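PDB 4QFL: ABC transporter periplasmic peptide-binding protein from Pseudoalteromonas, which binds dipeptides in the periplasm, here Ala-Phe, and probably hands them to the membrane components of an ABC transporter. Local coordinates for residues Ser123-Val128 against Ala138-Phe143; Lys154-Arg157 against Val163-Glu166; Val284-Asn289 against Tyr328-Arg333; Asp468-Lys473 against Lys484-Ala489. All blocks are in the same frame, centred on the assembly; numbering follows the deposited sequence.

Contact 1 is the buried one, contact 2 is partly buried, and contacts 3 and 4 lie at the surface. Contacts 1 and 2 adjoin: their centres are about 16 Å apart, and Phe126 of helix 115-126 packs on Ile155 of strand 152-159, so this helix serves both. Contact 3 lies on the opposite side of the chain's centre from them, about 35 Å from contact 1 between centres. The chemistry follows the place: methyl groups over aromatic faces in contact 1, backbone ladder bonds with apolar and charged faces in contact 2, a lone guanidinium-amide pair in contact 3, and helix-helix packing with a bridging water in contact 4.

Contact 1 of 4, residues Ser123-Val128 against Ala138-Phe143; sequences SRLFDV and ANYPYF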
# COMPACT_ATOMS: atom_id res chain seq x y z
N SER A 123 -0.30 19.67 8.21
CA SER A 123 0.81 20.18 8.99
C SER A 123 1.18 19.19 10.09
O SER A 123 2.31 19.21 10.57
CB SER A 123 0.52 21.57 9.57
OG SER A 123 -0.46 21.50 10.59
N ARG A 124 0.27 18.31 10.47
CA ARG A 124 0.62 17.25 11.42
C ARG A 124 1.83 16.44 10.93
O ARG A 124 2.62 15.93 11.72
CB ARG A 124 -0.56 16.31 11.70
CG ARG A 124 -0.20 15.11 12.57
CD ARG A 124 -1.38 14.24 12.96
NE ARG A 124 -0.96 13.19 13.89
CZ ARG A 124 -1.76 12.22 14.32
NH1 ARG A 124 -3.02 12.16 13.92
NH2 ARG A 124 -1.29 11.30 15.15
N LEU A 125 1.97 16.33 9.61
CA LEU A 125 3.05 15.54 9.02
C LEU A 125 4.42 16.24 9.02
O LEU A 125 5.43 15.62 9.35
CB LEU A 125 2.70 15.13 7.58
CG LEU A 125 1.31 14.54 7.36
CD1 LEU A 125 1.05 14.42 5.87
CD2 LEU A 125 1.17 13.20 8.07
N PHE A 126 4.46 17.51 8.65
CA PHE A 126 5.74 18.18 8.43
C PHE A 126 6.11 19.19 9.50
O PHE A 126 7.27 19.59 9.60
CB PHE A 126 5.76 18.87 7.07
CG PHE A 126 4.81 20.03 6.97
CD1 PHE A 126 5.09 21.23 7.57
CD2 PHE A 126 3.62 19.90 6.27
CE1 PHE A 126 4.22 22.29 7.49
CE2 PHE A 126 2.75 20.96 6.18
CZ PHE A 126 3.04 22.16 6.79
N ASP A 127 5.13 19.63 10.28
CA ASP A 127 5.37 20.70 11.24
C ASP A 127 5.59 20.13 12.62
O ASP A 127 4.68 19.61 13.24
CB ASP A 127 4.17 21.65 11.25
CG ASP A 127 4.47 22.95 11.97
OD1 ASP A 127 5.45 23.03 12.74
OD2 ASP A 127 3.69 23.91 11.77
N VAL A 128 6.82 20.24 13.12
CA VAL A 128 7.14 19.75 14.45
C VAL A 128 6.40 20.53 15.53
O VAL A 128 6.33 20.10 16.68
CB VAL A 128 8.66 19.80 14.73
CG1 VAL A 128 9.36 18.60 14.12
CG2 VAL A 128 9.23 21.10 14.20
N ALA A 138 4.63 8.61 16.28
CA ALA A 138 5.29 9.67 15.54
C ALA A 138 5.78 9.18 14.17
O ALA A 138 6.72 9.73 13.60
CB ALA A 138 6.42 10.25 16.35
N ASN A 139 5.14 8.14 13.65
CA ASN A 139 5.48 7.63 12.33
C ASN A 139 4.37 7.91 11.33
O ASN A 139 3.21 7.62 11.60
CB ASN A 139 5.74 6.13 12.38
CG ASN A 139 7.06 5.80 13.08
OD1 ASN A 139 7.12 4.90 13.91
ND2 ASN A 139 8.11 6.53 12.73
N TYR A 140 4.74 8.45 10.17
CA TYR A 140 3.82 8.62 9.04
C TYR A 140 4.48 8.01 7.81
O TYR A 140 5.01 8.72 6.97
CB TYR A 140 3.50 10.10 8.84
CG TYR A 140 3.11 10.79 10.13
CD1 TYR A 140 1.91 10.48 10.77
CD2 TYR A 140 3.94 11.74 10.73
CE1 TYR A 140 1.54 11.08 11.96
CE2 TYR A 140 3.57 12.35 11.93
CZ TYR A 140 2.37 12.02 12.53
OH TYR A 140 2.00 12.61 13.72
N PRO A 141 4.46 6.66 7.73
CA PRO A 141 5.39 5.94 6.84
C PRO A 141 5.29 6.30 5.35
O PRO A 141 6.33 6.51 4.74
CB PRO A 141 5.06 4.46 7.10
CG PRO A 141 3.73 4.45 7.79
CD PRO A 141 3.59 5.76 8.50
N TYR A 142 4.11 6.38 4.76
CA TYR A 142 4.06 6.74 3.35
C TYR A 142 4.76 8.09 3.14
O TYR A 142 5.65 8.24 2.30
CB TYR A 142 2.63 6.81 2.81
CG TYR A 142 2.65 7.10 1.32
CD1 TYR A 142 2.98 6.09 0.42
CD2 TYR A 142 2.41 8.37 0.83
CE1 TYR A 142 3.04 6.34 -0.92
CE2 TYR A 142 2.47 8.63 -0.52
CZ TYR A 142 2.80 7.61 -1.39
OH TYR A 142 2.86 7.85 -2.74
N PHE A 143 4.34 9.06 3.92
CA PHE A 143 4.80 10.43 3.78
C PHE A 143 6.29 10.61 4.08
O PHE A 143 7.00 11.28 3.34
CB PHE A 143 3.94 11.33 4.64
CG PHE A 143 2.48 11.32 4.23
CD1 PHE A 143 2.08 11.93 3.04
CD2 PHE A 143 1.52 10.72 5.03
CE1 PHE A 143 0.74 11.94 2.66
CE2 PHE A 143 0.18 10.73 4.66
CZ PHE A 143 -0.21 11.33 3.48
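Leu125 points one methyl at each of two aromatic rings, and this fork organises the contact. CD1 stands 3.7 Å from the centroid of the Phe143 ring and only 7° off its normal, almost centred over the face. CD2 lies over a face of Tyr140 but is displaced toward the rim, 3.7 Å from Tyr140 CG. Both are CH-pi contacts. With CG anti to the carbonyl carbon (chi1 -48°), the branch point of the leucine swings nearer the rings than CB, and the two methyls part there to reach one ring each.

The phenol end of Tyr140 meets Arg124, whose extended chain crosses the ring at about a right angle, with guanidinium and ring planes 82° apart. NE of Arg124 donates to Tyr140 OH at 3.0 Å, a bent bond with the oxygen tilted from the guanidinium plane. Each polar end has a stronger partner outside: Asp204 forms a salt bridge with Arg124 NH2, and Tyr140 OH is hydrogen-bonded to His133 O. The arrangement is buried packing of helix 115-126 against the N-cap, Tyr140, and first turn of helix 141-145 in the solute-binding protein fold, with the Phe143 side chain about 12 Å from the bound alanine.

Contact 2 of 4, residues Lys154-Arg157 against Val163-Glu166; sequences KIVR and VRFE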
# COMPACT_ATOMS: atom_id res chain seq x y z
N LYS A 154 4.89 25.34 4.07
CA LYS A 154 3.75 25.75 4.87
C LYS A 154 2.51 25.58 4.02
O LYS A 154 2.59 25.30 2.83
CB LYS A 154 3.91 27.19 5.37
CG LYS A 154 4.09 28.26 4.30
CD LYS A 154 4.20 29.65 4.93
CE LYS A 154 4.19 30.77 3.88
NZ LYS A 154 4.21 32.16 4.47
N ILE A 155 1.35 25.72 4.65
CA ILE A 155 0.09 25.79 3.95
C ILE A 155 -0.56 27.10 4.37
O ILE A 155 -0.88 27.29 5.54
CB ILE A 155 -0.85 24.64 4.35
CG1 ILE A 155 -0.11 23.31 4.28
CG2 ILE A 155 -2.11 24.64 3.47
CD1 ILE A 155 -0.94 22.13 4.75
N VAL A 156 -0.71 28.01 3.42
CA VAL A 156 -1.34 29.30 3.70
C VAL A 156 -2.84 29.13 3.79
O VAL A 156 -3.44 28.37 3.03
CB VAL A 156 -1.03 30.35 2.61
CG1 VAL A 156 -1.86 31.61 2.84
CG2 VAL A 156 0.46 30.67 2.56
N ARG A 157 -3.44 29.85 4.73
CA ARG A 157 -4.88 29.93 4.81
C ARG A 157 -5.34 31.14 4.02
O ARG A 157 -5.45 32.24 4.58
CB ARG A 157 -5.32 30.09 6.25
CG ARG A 157 -6.82 30.01 6.43
CD ARG A 157 -7.22 30.41 7.83
NE ARG A 157 -8.44 29.74 8.22
CZ ARG A 157 -9.65 30.12 7.83
NH1 ARG A 157 -9.79 31.19 7.05
NH2 ARG A 157 -10.72 29.45 8.23
N VAL A 163 -6.85 26.99 0.39
CA VAL A 163 -5.52 26.97 0.99
C VAL A 163 -4.50 26.89 -0.11
O VAL A 163 -4.83 26.51 -1.23
CB VAL A 163 -5.33 25.77 1.95
CG1 VAL A 163 -6.35 25.81 3.07
CG2 VAL A 163 -5.42 24.45 1.17
N ARG A 164 -3.27 27.25 0.20
CA ARG A 164 -2.18 27.11 -0.76
C ARG A 164 -0.98 26.44 -0.11
O ARG A 164 -0.44 26.94 0.87
CB ARG A 164 -1.82 28.49 -1.32
CG ARG A 164 -0.62 28.49 -2.24
CD ARG A 164 -0.23 29.90 -2.66
NE ARG A 164 0.22 30.71 -1.53
CZ ARG A 164 -0.38 31.82 -1.11
NH1 ARG A 164 -1.47 32.25 -1.74
NH2 ARG A 164 0.10 32.50 -0.07
N PHE A 165 -0.59 25.27 -0.63
CA PHE A 165 0.61 24.58 -0.19
C PHE A 165 1.85 25.24 -0.80
O PHE A 165 1.91 25.46 -2.02
CB PHE A 165 0.58 23.09 -0.60
CG PHE A 165 -0.40 22.24 0.17
CD1 PHE A 165 -1.77 22.39 0.01
CD2 PHE A 165 0.06 21.25 1.04
CE1 PHE A 165 -2.67 21.58 0.71
CE2 PHE A 165 -0.83 20.44 1.73
CZ PHE A 165 -2.20 20.61 1.57
N GLU A 166 2.85 25.54 0.02
CA GLU A 166 4.12 26.06 -0.47
C GLU A 166 5.20 24.98 -0.34
O GLU A 166 5.49 24.51 0.76
CB GLU A 166 4.53 27.30 0.32
CG GLU A 166 3.46 28.37 0.40
CD GLU A 166 3.33 29.15 -0.90
OE1 GLU A 166 4.04 28.82 -1.87
OE2 GLU A 166 2.52 30.10 -0.94
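Val156 and Arg164 form a hydrogen-bonded pair in an antiparallel beta hairpin, strands 152-159 and 162-167, with Val156 N donating to Arg164 O at 2.8 Å and Arg164 N returning a bond to Val156 O at 3.0 Å. Next along, Glu166 N reaches Lys154 O at 2.8 Å in a nearly straight bond (175°), whereas that from Lys154 N to Glu166 O is weak. Within its own strand Arg164 bends at chi3 to bring NE to Glu166 OE2, a salt bridge of doubtful, very short modelled length; Ser90 takes the other carboxylate oxygen. The guanidinium lies with one face over Val156.

Ile155 and Phe165 form the intervening non-hydrogen-bonded pair, on the face that helix 115-126 covers through Ile119 and Phe122. Their side chains lie alongside, and Ile155 CG1 sits over one face of the phenyl ring, 21° off the normal. Phe93 of the next strand meets the same ring at about 75° between planes. An alanine in place of Phe165 would take away the ring face under Ile155 CG1 and probably open a gap beside CD1 and Phe93. Closer to the turn, Ile155 CG2 packs against Val163 CB at 3.7 Å. Away from it, Ile155 CD1 approaches Phe165 CE2 at 3.5 Å.

Contact 3 of 4, residues Val284-Asn289 against Tyr328-Arg333; sequences VERETN and YGNGLR
Arg286 and Asn330 are the whole of this contact: one guanidinium end straddles one amide oxygen. NH1 of Arg286 lies 3.0 Å from Asn330 OD1 in a weak bond, and Arg286 NH2 donates to the same OD1 at 3.2 Å. The oxygen is thus gripped twice, in the guanidinium plane at its edge, but the two flat groups stand 89° apart. NH2 approaches from above the amide carbonyl plane, 41° out of it, so it is not on a lone pair. Reach explains the meeting: the nearest CA atoms, those of Arg286 and Asn330, are 9.6 Å apart, and the arginine spans the distance with CG anti to N (chi1 171°) and an extended chain as far as NE.

This forked bond is the close part; the rest is loose. The segments bury just 94 Å² between them and no apolar side chains meet across them. Arg286 is exposed and Asn330 partly so. Toward the protein, Phe509 of strand 500-513 touches both side chains. A leucine in place of Asn330 would probably leave Arg286 NH1 and NH2 without this acceptor and the guanidinium freer to turn. The arrangement is a surface bridge between strand 282-287 and the loop leading into strand 332-333, both antiparallel partners of strand 500-513 in the solute-binding protein fold.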
# COMPACT_ATOMS: atom_id res chain seq x y z
N VAL A 284 -16.90 -13.73 -8.29
CA VAL A 284 -15.49 -13.49 -8.04
C VAL A 284 -14.98 -12.55 -9.13
O VAL A 284 -14.96 -12.89 -10.31
CB VAL A 284 -14.69 -14.79 -7.99
CG1 VAL A 284 -13.26 -14.52 -7.53
CG2 VAL A 284 -15.38 -15.78 -7.06
N GLU A 285 -14.59 -11.34 -8.72
CA GLU A 285 -14.08 -10.37 -9.67
C GLU A 285 -12.60 -10.61 -9.85
O GLU A 285 -11.92 -11.05 -8.94
CB GLU A 285 -14.31 -8.95 -9.19
CG GLU A 285 -15.76 -8.55 -9.08
CD GLU A 285 -15.90 -7.19 -8.40
OE1 GLU A 285 -15.61 -6.17 -9.06
OE2 GLU A 285 -16.29 -7.15 -7.20
N ARG A 286 -12.10 -10.28 -11.03
CA ARG A 286 -10.73 -10.55 -11.42
C ARG A 286 -10.26 -9.37 -12.25
O ARG A 286 -10.67 -9.23 -13.39
CB ARG A 286 -10.71 -11.84 -12.25
CG ARG A 286 -9.39 -12.16 -12.92
CD ARG A 286 -9.54 -13.32 -13.90
NE ARG A 286 -8.26 -13.63 -14.52
CZ ARG A 286 -7.56 -14.74 -14.30
NH1 ARG A 286 -8.04 -15.69 -13.50
NH2 ARG A 286 -6.40 -14.92 -14.90
N GLU A 287 -9.43 -8.51 -11.69
CA GLU A 287 -9.06 -7.30 -12.41
C GLU A 287 -7.55 -7.12 -12.52
O GLU A 287 -6.80 -7.57 -11.65
CB GLU A 287 -9.66 -6.08 -11.72
CG GLU A 287 -11.10 -6.24 -11.34
CD GLU A 287 -11.68 -4.99 -10.67
OE1 GLU A 287 -12.90 -4.99 -10.38
OE2 GLU A 287 -10.93 -4.00 -10.44
N THR A 288 -7.12 -6.46 -13.59
CA THR A 288 -5.72 -6.10 -13.73
C THR A 288 -5.37 -5.03 -12.71
O THR A 288 -6.23 -4.23 -12.31
CB THR A 288 -5.40 -5.58 -15.14
OG1 THR A 288 -4.01 -5.26 -15.20
CG2 THR A 288 -6.19 -4.33 -15.43
N ASN A 289 -4.11 -5.00 -12.27
CA ASN A 289 -3.73 -4.12 -11.17
C ASN A 289 -2.23 -3.86 -11.16
O ASN A 289 -1.43 -4.74 -11.47
CB ASN A 289 -4.22 -4.72 -9.85
CG ASN A 289 -3.75 -3.95 -8.64
OD1 ASN A 289 -2.63 -4.14 -8.17
ND2 ASN A 289 -4.62 -3.09 -8.10
N TYR A 328 -0.99 -19.85 -10.05
CA TYR A 328 -2.03 -20.62 -10.72
C TYR A 328 -2.24 -20.17 -12.16
O TYR A 328 -3.35 -20.27 -12.69
CB TYR A 328 -3.35 -20.52 -9.93
CG TYR A 328 -3.46 -21.51 -8.80
CD1 TYR A 328 -2.58 -21.48 -7.73
CD2 TYR A 328 -4.44 -22.48 -8.80
CE1 TYR A 328 -2.68 -22.40 -6.70
CE2 TYR A 328 -4.55 -23.40 -7.77
CZ TYR A 328 -3.67 -23.35 -6.72
OH TYR A 328 -3.79 -24.28 -5.71
N GLY A 329 -1.18 -19.68 -12.79
CA GLY A 329 -1.26 -19.20 -14.16
C GLY A 329 -1.94 -17.86 -14.34
O GLY A 329 -2.04 -17.36 -15.45
N ASN A 330 -2.42 -17.27 -13.25
CA ASN A 330 -3.10 -15.99 -13.32
C ASN A 330 -2.17 -14.76 -13.31
O ASN A 330 -2.59 -13.64 -13.63
CB ASN A 330 -4.11 -15.88 -12.17
CG ASN A 330 -5.10 -17.03 -12.16
OD1 ASN A 330 -5.60 -17.45 -13.20
ND2 ASN A 330 -5.38 -17.56 -10.97
N GLY A 331 -0.91 -14.96 -12.94
CA GLY A 331 0.02 -13.85 -12.84
C GLY A 331 0.79 -13.60 -14.12
O GLY A 331 0.75 -14.40 -15.05
N LEU A 332 1.50 -12.48 -14.17
CA LEU A 332 2.37 -12.17 -15.30
C LEU A 332 3.82 -12.17 -14.83
O LEU A 332 4.15 -11.52 -13.84
CB LEU A 332 2.04 -10.80 -15.91
CG LEU A 332 0.77 -10.61 -16.75
CD1 LEU A 332 0.72 -9.19 -17.27
CD2 LEU A 332 0.70 -11.60 -17.92
N ARG A 333 4.68 -12.89 -15.52
CA ARG A 333 6.08 -12.95 -15.12
C ARG A 333 6.70 -11.56 -15.20
O ARG A 333 6.49 -10.83 -16.18
CB ARG A 333 6.85 -13.95 -16.00
CG ARG A 333 8.31 -14.11 -15.63
CD ARG A 333 8.96 -15.28 -16.36
NE ARG A 333 10.38 -15.42 -16.04
CZ ARG A 333 11.07 -16.55 -16.14
NH1 ARG A 333 10.47 -17.67 -16.55
NH2 ARG A 333 12.35 -16.58 -15.81

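Contact 4 of 4, residues Asp468-Lys473 against Lys484-Ala489; sequences DLLLTK and KQYYDA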
# COMPACT_ATOMS: atom_id res chain seq x y z
N ASP A 468 18.68 7.21 -6.00
CA ASP A 468 17.74 8.24 -5.53
C ASP A 468 17.81 9.48 -6.40
O ASP A 468 16.81 10.16 -6.62
CB ASP A 468 18.07 8.66 -4.09
CG ASP A 468 17.65 7.64 -3.06
OD1 ASP A 468 17.29 6.51 -3.45
OD2 ASP A 468 17.68 7.98 -1.86
N LEU A 469 19.01 9.77 -6.88
CA LEU A 469 19.21 10.92 -7.74
C LEU A 469 18.38 10.76 -9.01
O LEU A 469 17.81 11.73 -9.51
CB LEU A 469 20.69 11.10 -8.07
CG LEU A 469 21.02 12.41 -8.78
CD1 LEU A 469 20.44 13.58 -8.01
CD2 LEU A 469 22.51 12.53 -8.91
N LEU A 470 18.31 9.54 -9.54
CA LEU A 470 17.45 9.28 -10.68
C LEU A 470 16.00 9.63 -10.34
O LEU A 470 15.27 10.18 -11.16
CB LEU A 470 17.54 7.82 -11.11
CG LEU A 470 18.83 7.36 -11.78
CD1 LEU A 470 18.84 5.85 -11.99
CD2 LEU A 470 19.02 8.10 -13.09
N LEU A 471 15.59 9.28 -9.13
CA LEU A 471 14.21 9.51 -8.72
C LEU A 471 13.93 11.01 -8.62
O LEU A 471 12.88 11.50 -9.04
CB LEU A 471 13.92 8.81 -7.38
CG LEU A 471 14.20 7.30 -7.29
CD1 LEU A 471 13.65 6.74 -5.99
CD2 LEU A 471 13.60 6.56 -8.46
N THR A 472 14.88 11.75 -8.08
CA THR A 472 14.74 13.19 -7.93
C THR A 472 14.62 13.90 -9.27
O THR A 472 13.77 14.79 -9.44
CB THR A 472 15.93 13.75 -7.17
OG1 THR A 472 15.97 13.13 -5.88
CG2 THR A 472 15.81 15.26 -7.02
N LYS A 473 15.46 13.52 -10.21
CA LYS A 473 15.44 14.14 -11.53
C LYS A 473 14.11 13.88 -12.24
O LYS A 473 13.55 14.76 -12.88
CB LYS A 473 16.63 13.68 -12.36
CG LYS A 473 17.96 14.01 -11.70
CD LYS A 473 19.15 13.63 -12.56
CE LYS A 473 20.45 14.09 -11.91
NZ LYS A 473 21.61 13.95 -12.83
N LYS A 484 10.34 9.19 -18.05
CA LYS A 484 10.57 7.80 -18.41
C LYS A 484 12.05 7.48 -18.64
O LYS A 484 12.50 6.37 -18.37
CB LYS A 484 9.72 7.35 -19.59
CG LYS A 484 9.81 5.85 -19.80
CD LYS A 484 9.19 5.40 -21.12
CE LYS A 484 9.84 4.10 -21.62
NZ LYS A 484 9.32 2.93 -20.89
N GLN A 485 12.81 8.44 -19.14
CA GLN A 485 14.26 8.25 -19.28
C GLN A 485 14.88 7.90 -17.95
O GLN A 485 15.66 6.95 -17.82
CB GLN A 485 14.92 9.51 -19.81
CG GLN A 485 14.83 9.68 -21.30
CD GLN A 485 15.58 10.88 -21.77
OE1 GLN A 485 15.52 11.95 -21.15
NE2 GLN A 485 16.34 10.73 -22.85
N TYR A 486 14.54 8.68 -16.94
CA TYR A 486 15.03 8.41 -15.60
C TYR A 486 14.45 7.12 -15.04
O TYR A 486 15.17 6.32 -14.46
CB TYR A 486 14.76 9.61 -14.69
CG TYR A 486 15.56 10.82 -15.13
CD1 TYR A 486 16.95 10.76 -15.18
CD2 TYR A 486 14.94 12.00 -15.51
CE1 TYR A 486 17.70 11.85 -15.59
CE2 TYR A 486 15.69 13.10 -15.93
CZ TYR A 486 17.07 13.01 -15.96
OH TYR A 486 17.84 14.08 -16.37
N TYR A 487 13.16 6.90 -15.25
CA TYR A 487 12.55 5.65 -14.80
C TYR A 487 13.14 4.46 -15.54
O TYR A 487 13.26 3.39 -14.97
CB TYR A 487 11.03 5.69 -14.90
CG TYR A 487 10.45 6.63 -13.88
CD1 TYR A 487 10.89 6.60 -12.57
CD2 TYR A 487 9.49 7.58 -14.23
CE1 TYR A 487 10.39 7.48 -11.62
CE2 TYR A 487 8.97 8.45 -13.29
CZ TYR A 487 9.43 8.40 -11.99
OH TYR A 487 8.93 9.27 -11.05
N ASP A 488 13.53 4.65 -16.80
CA ASP A 488 14.24 3.60 -17.51
C ASP A 488 15.55 3.26 -16.81
O ASP A 488 15.87 2.10 -16.58
CB ASP A 488 14.54 4.01 -18.96
CG ASP A 488 13.31 3.97 -19.84
OD1 ASP A 488 12.32 3.35 -19.44
OD2 ASP A 488 13.33 4.56 -20.94
N ALA A 489 16.31 4.30 -16.47
CA ALA A 489 17.61 4.08 -15.87
C ALA A 489 17.42 3.42 -14.51
O ALA A 489 18.24 2.60 -14.07
CB ALA A 489 18.38 5.40 -15.75
O HOH W 1 10.66 9.62 -8.91
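Lys473 and Tyr486 meet with the aliphatic part of the lysine lying across the phenol face. Lys473 CB is 3.6 Å from the centroid of the Tyr486 ring and 10° off its normal, so it stands over the ring centre in a CH-pi contact. Farther along the same extended chain, Lys473 CD passes 3.8 Å from Tyr486 CE1, while the ammonium end leads away from the partner helix. The two side chains cross at about a right angle.

Leu470, one turn earlier, comes to the ring from another direction: its CD2 is near the ring plane, at the edge, 4.0 Å from Tyr486 CD1. Its other methyl, CD1, rests 3.8 Å from Ala489 CB, and the small alanine lets the leucine settle close to the helix backbone. With CG anti to the carbonyl carbon (chi1 -71°), Leu470 brings its branched end up to that helix, though its CB leaves the backbone at an angle to it. The CA atoms closest across the segments are those of Leu470 and Tyr486, 5.6 Å apart.

Beyond this shell a water joins the helices: it donates to Leu471 O at 2.9 Å and accepts from Tyr487 OH at 2.8 Å. Arg483 also bonds that hydroxyl, and Phe444 lies nearly parallel to the Tyr487 ring; both probably help to fix the ring.

The segment axes run antiparallel at 164° and approach to 8.7 Å, as two consecutive helices joined by a short connection. Helix 465-475 is tied to the start of helix 450-454 by Asp468 OD2, which accepts from Cys450 N, and helix 480-497 leads directly into the long strand 500-513.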